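Toxin Tse2 (Pseudomonas aeruginosa, PDB 5AKO) is a toxin that the H1 type VI secretion system delivers into the cytoplasm of recipient cells, where it likely acts as a NAD-dependent cytotoxin. Local coordinates at residues A94-R105 with L139-K150. Numbering follows the deposited sequence.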
ATOM      1  N   ALA C  94     -15.512  13.832  -8.481  1.00 31.91           N
ATOM      2  CA  ALA C  94     -14.534  14.575  -9.281  1.00 33.91           C
ATOM      3  C   ALA C  94     -13.731  13.613 -10.193  1.00 33.85           C
ATOM      4  O   ALA C  94     -13.572  12.467  -9.888  1.00 29.84           O
ATOM      5  CB  ALA C  94     -13.578  15.330  -8.354  1.00 30.48           C
ATOM      6  N   PRO C  95     -13.206  14.110 -11.312  1.00 34.42           N
ATOM      7  CA  PRO C  95     -12.329  13.272 -12.137  1.00 33.89           C
ATOM      8  C   PRO C  95     -11.146  12.568 -11.395  1.00 35.83           C
ATOM      9  O   PRO C  95     -10.685  13.015 -10.333  1.00 33.18           O
ATOM     10  CB  PRO C  95     -11.781  14.237 -13.186  1.00 33.07           C
ATOM     11  CG  PRO C  95     -12.502  15.542 -13.004  1.00 32.94           C
ATOM     12  CD  PRO C  95     -13.364  15.489 -11.803  1.00 33.01           C
ATOM     13  N   ASP C  96     -10.643  11.502 -12.008  1.00 33.18           N
ATOM     14  CA  ASP C  96      -9.483  10.752 -11.531  1.00 33.90           C
ATOM     15  C   ASP C  96      -9.627  10.212 -10.119  1.00 35.58           C
ATOM     16  O   ASP C  96      -8.662  10.061  -9.364  1.00 39.14           O
ATOM     17  CB  ASP C  96      -8.215  11.568 -11.681  1.00 31.64           C
ATOM     18  CG  ASP C  96      -7.874  11.813 -13.119  1.00 36.46           C
ATOM     19  OD1 ASP C  96      -7.540  10.843 -13.855  1.00 43.49           O
ATOM     20  OD2 ASP C  96      -7.959  12.970 -13.545  1.00 35.57           O
ATOM     21  N   THR C  97     -10.844   9.909  -9.751  1.00 33.73           N
ATOM     22  CA  THR C  97     -11.057   9.363  -8.431  1.00 34.39           C
ATOM     23  C   THR C  97     -11.769   8.018  -8.549  1.00 31.92           C
ATOM     24  O   THR C  97     -12.543   7.645  -7.693  1.00 32.92           O
ATOM     25  CB  THR C  97     -11.806  10.352  -7.516  1.00 34.73           C
ATOM     26  OG1 THR C  97     -11.289  11.682  -7.698  1.00 40.50           O
ATOM     27  CG2 THR C  97     -11.554  10.012  -6.024  1.00 35.87           C
ATOM     28  N   GLY C  98     -11.435   7.296  -9.612  1.00 30.13           N
ATOM     29  CA  GLY C  98     -12.034   6.024  -9.949  1.00 31.42           C
ATOM     30  C   GLY C  98     -13.101   6.172 -11.016  1.00 28.01           C
ATOM     31  O   GLY C  98     -13.297   7.233 -11.585  1.00 26.17           O
ATOM     32  N   GLY C  99     -13.833   5.111 -11.250  1.00 26.28           N
ATOM     33  CA  GLY C  99     -14.858   5.124 -12.301  1.00 28.75           C
ATOM     34  C   GLY C  99     -15.201   3.692 -12.741  1.00 27.75           C
ATOM     35  O   GLY C  99     -14.951   2.740 -11.998  1.00 23.80           O
ATOM     36  N   THR C 100     -15.827   3.555 -13.905  1.00 25.64           N
ATOM     37  CA  THR C 100     -16.259   2.282 -14.385  1.00 27.82           C
ATOM     38  C   THR C 100     -15.152   1.643 -15.233  1.00 27.53           C
ATOM     39  O   THR C 100     -14.676   2.264 -16.163  1.00 26.03           O
ATOM     40  CB  THR C 100     -17.499   2.419 -15.282  1.00 30.74           C
ATOM     41  OG1 THR C 100     -18.566   3.013 -14.540  1.00 35.28           O
ATOM     42  CG2 THR C 100     -17.939   1.067 -15.772  1.00 30.81           C
ATOM     43  N   SER C 101     -14.837   0.385 -14.944  1.00 30.58           N
ATOM     44  CA  SER C 101     -13.806  -0.382 -15.637  1.00 31.32           C
ATOM     45  C   SER C 101     -14.292  -1.003 -16.911  1.00 30.42           C
ATOM     46  O   SER C 101     -15.301  -1.716 -16.908  1.00 35.16           O
ATOM     47  CB  SER C 101     -13.295  -1.507 -14.759  1.00 31.79           C
ATOM     48  OG  SER C 101     -12.508  -1.007 -13.680  1.00 36.30           O
ATOM     49  N   VAL C 102     -13.556  -0.749 -18.003  1.00 28.54           N
ATOM     50  CA  VAL C 102     -13.723  -1.506 -19.230  1.00 25.16           C
ATOM     51  C   VAL C 102     -12.361  -1.879 -19.805  1.00 26.56           C
ATOM     52  O   VAL C 102     -11.353  -1.326 -19.378  1.00 27.56           O
ATOM     53  CB  VAL C 102     -14.535  -0.738 -20.256  1.00 25.91           C
ATOM     54  CG1 VAL C 102     -15.955  -0.565 -19.780  1.00 24.64           C
ATOM     55  CG2 VAL C 102     -13.896   0.599 -20.575  1.00 26.19           C
ATOM     56  N   PHE C 103     -12.326  -2.805 -20.765  1.00 25.36           N
ATOM     57  CA  PHE C 103     -11.070  -3.264 -21.347  1.00 25.89           C
ATOM     58  C   PHE C 103     -11.185  -3.236 -22.867  1.00 29.40           C
ATOM     59  O   PHE C 103     -12.279  -3.084 -23.410  1.00 24.37           O
ATOM     60  CB  PHE C 103     -10.810  -4.687 -20.924  1.00 26.27           C
ATOM     61  CG  PHE C 103     -10.579  -4.840 -19.473  1.00 26.29           C
ATOM     62  CD1 PHE C 103      -9.327  -4.602 -18.936  1.00 25.73           C
ATOM     63  CD2 PHE C 103     -11.613  -5.171 -18.639  1.00 28.13           C
ATOM     64  CE1 PHE C 103      -9.093  -4.726 -17.588  1.00 26.51           C
ATOM     65  CE2 PHE C 103     -11.385  -5.331 -17.287  1.00 27.51           C
ATOM     66  CZ  PHE C 103     -10.118  -5.104 -16.770  1.00 27.36           C
ATOM     67  N   ASP C 104     -10.057  -3.464 -23.527  1.00 30.06           N
ATOM     68  CA  ASP C 104      -9.977  -3.397 -24.989  1.00 32.39           C
ATOM     69  C   ASP C 104     -10.032  -4.782 -25.656  1.00 32.74           C
ATOM     70  O   ASP C 104      -9.722  -4.922 -26.835  1.00 28.55           O
ATOM     71  CB  ASP C 104      -8.699  -2.624 -25.419  1.00 32.47           C
ATOM     72  CG  ASP C 104      -7.398  -3.380 -25.094  1.00 35.63           C
ATOM     73  OD1 ASP C 104      -7.395  -4.299 -24.209  1.00 38.15           O
ATOM     74  OD2 ASP C 104      -6.360  -3.032 -25.711  1.00 40.77           O
ATOM     75  N   ARG C 105     -10.393  -5.806 -24.906  1.00 35.53           N
ATOM     76  CA  ARG C 105     -10.772  -7.061 -25.541  1.00 39.73           C
ATOM     77  C   ARG C 105     -11.819  -7.737 -24.689  1.00 41.59           C
ATOM     78  O   ARG C 105     -12.068  -7.304 -23.558  1.00 36.72           O
ATOM     79  CB  ARG C 105      -9.563  -7.975 -25.767  1.00 40.00           C
ATOM     80  CG  ARG C 105      -9.036  -8.628 -24.520  1.00 42.63           C
ATOM     81  CD  ARG C 105      -7.843  -9.542 -24.796  1.00 44.07           C
ATOM     82  NE  ARG C 105      -7.324 -10.053 -23.520  1.00 44.10           N
ATOM     83  CZ  ARG C 105      -7.849 -11.067 -22.820  1.00 45.04           C
ATOM     84  NH1 ARG C 105      -8.930 -11.713 -23.251  1.00 42.54           N
ATOM     85  NH2 ARG C 105      -7.278 -11.445 -21.675  1.00 42.30           N
ATOM     86  N   LEU C 139      -3.757  -9.782 -17.035  1.00 30.67           N
ATOM     87  CA  LEU C 139      -4.961  -9.900 -17.818  1.00 31.10           C
ATOM     88  C   LEU C 139      -4.714  -9.732 -19.285  1.00 31.13           C
ATOM     89  O   LEU C 139      -5.614  -9.944 -20.082  1.00 32.78           O
ATOM     90  CB  LEU C 139      -5.979  -8.834 -17.349  1.00 32.09           C
ATOM     91  CG  LEU C 139      -6.409  -8.950 -15.879  1.00 31.70           C
ATOM     92  CD1 LEU C 139      -7.325  -7.834 -15.423  1.00 30.87           C
ATOM     93  CD2 LEU C 139      -7.066 -10.306 -15.652  1.00 31.22           C
ATOM     94  N   GLN C 140      -3.527  -9.300 -19.658  1.00 30.36           N
ATOM     95  CA  GLN C 140      -3.205  -9.161 -21.061  1.00 32.45           C
ATOM     96  C   GLN C 140      -4.265  -8.355 -21.744  1.00 29.75           C
ATOM     97  O   GLN C 140      -4.839  -8.773 -22.747  1.00 27.47           O
ATOM     98  CB  GLN C 140      -3.115 -10.522 -21.749  1.00 34.92           C
ATOM     99  CG  GLN C 140      -2.186 -11.500 -21.079  1.00 37.94           C
ATOM    100  CD  GLN C 140      -2.084 -12.772 -21.893  1.00 45.26           C
ATOM    101  OE1 GLN C 140      -1.491 -12.788 -22.980  1.00 48.92           O
ATOM    102  NE2 GLN C 140      -2.699 -13.825 -21.406  1.00 45.66           N
ATOM    103  N   ALA C 141      -4.515  -7.189 -21.192  1.00 27.97           N
ATOM    104  CA  ALA C 141      -5.478  -6.288 -21.767  1.00 30.62           C
ATOM    105  C   ALA C 141      -5.236  -4.953 -21.192  1.00 26.96           C
ATOM    106  O   ALA C 141      -4.704  -4.826 -20.097  1.00 24.47           O
ATOM    107  CB  ALA C 141      -6.913  -6.739 -21.451  1.00 31.64           C
ATOM    108  N   THR C 142      -5.628  -3.941 -21.919  1.00 27.41           N
ATOM    109  CA  THR C 142      -5.396  -2.578 -21.442  1.00 29.16           C
ATOM    110  C   THR C 142      -6.647  -2.124 -20.756  1.00 27.23           C
ATOM    111  O   THR C 142      -7.734  -2.241 -21.318  1.00 25.52           O
ATOM    112  CB  THR C 142      -5.065  -1.598 -22.603  1.00 26.94           C
ATOM    113  OG1 THR C 142      -3.772  -1.931 -23.123  1.00 30.21           O
ATOM    114  CG2 THR C 142      -5.025  -0.173 -22.071  1.00 25.59           C
ATOM    115  N   HIS C 143      -6.486  -1.557 -19.578  1.00 28.22           N
ATOM    116  CA  HIS C 143      -7.654  -1.098 -18.790  1.00 31.20           C
ATOM    117  C   HIS C 143      -8.009   0.358 -19.103  1.00 31.05           C
ATOM    118  O   HIS C 143      -7.099   1.177 -19.343  1.00 31.96           O
ATOM    119  CB  HIS C 143      -7.308  -1.186 -17.319  1.00 29.67           C
ATOM    120  CG  HIS C 143      -8.443  -0.822 -16.421  1.00 29.72           C
ATOM    121  ND1 HIS C 143      -8.756   0.478 -16.095  1.00 30.88           N
ATOM    122  CD2 HIS C 143      -9.336  -1.596 -15.775  1.00 28.81           C
ATOM    123  CE1 HIS C 143      -9.785   0.484 -15.270  1.00 30.85           C
ATOM    124  NE2 HIS C 143     -10.157  -0.762 -15.069  1.00 30.61           N
ATOM    125  N   TYR C 144      -9.305   0.685 -19.064  1.00 26.74           N
ATOM    126  CA  TYR C 144      -9.782   2.026 -19.287  1.00 24.93           C
ATOM    127  C   TYR C 144     -10.828   2.386 -18.236  1.00 31.53           C
ATOM    128  O   TYR C 144     -11.489   1.488 -17.694  1.00 28.89           O
ATOM    129  CB  TYR C 144     -10.411   2.147 -20.658  1.00 25.14           C
ATOM    130  CG  TYR C 144      -9.469   2.123 -21.876  1.00 27.80           C
ATOM    131  CD1 TYR C 144      -8.950   0.947 -22.345  1.00 29.72           C
ATOM    132  CD2 TYR C 144      -9.172   3.269 -22.568  1.00 28.61           C
ATOM    133  CE1 TYR C 144      -8.121   0.913 -23.452  1.00 31.28           C
ATOM    134  CE2 TYR C 144      -8.366   3.272 -23.670  1.00 27.54           C
ATOM    135  CZ  TYR C 144      -7.814   2.083 -24.103  1.00 30.53           C
ATOM    136  OH  TYR C 144      -6.989   2.026 -25.209  1.00 28.55           O
ATOM    137  N   THR C 145     -10.999   3.695 -17.953  1.00 30.98           N
ATOM    138  CA  THR C 145     -11.931   4.121 -16.926  1.00 27.79           C
ATOM    139  C   THR C 145     -12.827   5.214 -17.450  1.00 27.60           C
ATOM    140  O   THR C 145     -12.360   6.211 -17.961  1.00 27.14           O
ATOM    141  CB  THR C 145     -11.191   4.637 -15.680  1.00 29.31           C
ATOM    142  OG1 THR C 145     -10.307   3.620 -15.219  1.00 28.88           O
ATOM    143  CG2 THR C 145     -12.182   4.987 -14.528  1.00 27.61           C
ATOM    144  N   ILE C 146     -14.122   4.966 -17.391  1.00 27.03           N
ATOM    145  CA  ILE C 146     -15.112   5.958 -17.723  1.00 25.52           C
ATOM    146  C   ILE C 146     -15.342   6.746 -16.436  1.00 27.09           C
ATOM    147  O   ILE C 146     -15.658   6.155 -15.413  1.00 25.05           O
ATOM    148  CB  ILE C 146     -16.439   5.317 -18.075  1.00 26.44           C
ATOM    149  CG1 ILE C 146     -16.288   4.299 -19.213  1.00 29.60           C
ATOM    150  CG2 ILE C 146     -17.418   6.398 -18.466  1.00 27.94           C
ATOM    151  CD1 ILE C 146     -17.497   3.413 -19.479  1.00 25.97           C
ATOM    152  N   MET C 147     -15.216   8.067 -16.488  1.00 26.10           N
ATOM    153  CA  MET C 147     -15.166   8.860 -15.288  1.00 28.36           C
ATOM    154  C   MET C 147     -15.826  10.237 -15.571  1.00 29.70           C
ATOM    155  O   MET C 147     -16.013  10.627 -16.705  1.00 29.68           O
ATOM    156  CB  MET C 147     -13.706   9.002 -14.749  1.00 29.70           C
ATOM    157  CG  MET C 147     -12.893   9.976 -15.581  1.00 31.71           C
ATOM    158  SD  MET C 147     -11.227  10.209 -15.070  1.00 34.02           S
ATOM    159  CE  MET C 147     -10.602   8.567 -14.712  1.00 32.52           C
ATOM    160  N   PRO C 148     -16.216  10.958 -14.528  1.00 32.53           N
ATOM    161  CA  PRO C 148     -16.703  12.312 -14.778  1.00 35.87           C
ATOM    162  C   PRO C 148     -15.597  13.277 -15.290  1.00 35.05           C
ATOM    163  O   PRO C 148     -14.433  13.181 -14.901  1.00 31.30           O
ATOM    164  CB  PRO C 148     -17.237  12.757 -13.400  1.00 33.86           C
ATOM    165  CG  PRO C 148     -16.602  11.828 -12.416  1.00 35.37           C
ATOM    166  CD  PRO C 148     -16.462  10.526 -13.144  1.00 34.05           C
ATOM    167  N   ALA C 149     -15.978  14.179 -16.181  1.00 32.70           N
ATOM    168  CA  ALA C 149     -15.019  15.149 -16.715  1.00 33.03           C
ATOM    169  C   ALA C 149     -15.005  16.396 -15.850  1.00 30.59           C
ATOM    170  O   ALA C 149     -14.140  17.231 -15.998  1.00 30.73           O
ATOM    171  CB  ALA C 149     -15.369  15.510 -18.159  1.00 29.90           C
ATOM    172  N   LYS C 150     -15.998  16.529 -14.994  1.00 32.42           N
ATOM    173  CA  LYS C 150     -16.085  17.654 -14.049  1.00 39.12           C
ATOM    174  C   LYS C 150     -16.830  17.186 -12.791  1.00 34.74           C
ATOM    175  O   LYS C 150     -17.516  16.157 -12.821  1.00 32.66           O
ATOM    176  CB  LYS C 150     -16.818  18.842 -14.683  1.00 44.94           C
ATOM    177  CG  LYS C 150     -18.243  18.502 -15.133  1.00 52.71           C
ATOM    178  CD  LYS C 150     -19.132  19.736 -15.283  1.00 59.23           C
ATOM    179  CE  LYS C 150     -20.546  19.466 -14.747  1.00 67.49           C
ATOM    180  NZ  LYS C 150     -21.542  20.523 -15.115  1.00 66.80           N
TER
HETATM  181  O   HOH W   1     -18.073   5.788 -13.632  1.00 34.82           O
HETATM  182  O   HOH W   2      -3.994  -3.514 -25.181  1.00 36.65           O
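Thr-100 to Phe-103 pair with His-143 to Ile-146 as two antiparallel strands, placing 100-103 at the outer side of strand 141-148 in the sheet of this ADP-ribosyltransferase-like toxin. Thr-100 with Ile-146 and Val-102 with Tyr-144 are hydrogen-bonded pairs, the straightest bond running from Val-102 N to Tyr-144 O (3.1 Å, 174°). Their side chains share one face: beta-branched Val-102 lays CG2 3.8 Å from CB of Tyr-144, while Ile-146 continues to Leu-161 and Phe-164 of helix 154-176.

On the other face, also largely buried, His-143 CG is anti to the backbone N (chi1 -177°), which carries the imidazole across to the neighbouring strand. There Ser-101 OG meets His-143 NE2 in the plane of the ring at 2.7 Å, and ND1 bonds to Asp-133, so the ring is gripped at both nitrogens and its rotation fixed. The same imidazole turns its edge to the face of Phe-103 in an offset edge-to-face pair, planes at 85°. Beyond it, Thr-145 CG2 lies 3.5 Å from CA of Gly-99, where a side chain would collide with the opposite strand.

Outside this tightly paired centre the ends are more exposed, and side chains meet backbone. Pro-95 CB packs against Pro-148 O at 3.3 Å; Asp-96 N makes only a weak bond to Met-147 SD. At the far end Asp-104 OD1 takes the N-H of Thr-142 from above its carboxylate plane, and a water joins OD2 to Thr-142 OG1. The long, extended Arg-105 grips the backbone just before strand 141-148 with two donors: NE reaches Gln-140 O at 2.9 Å, nearly in the guanidinium plane, and NH2 reaches Leu-139 O at 2.7 Å.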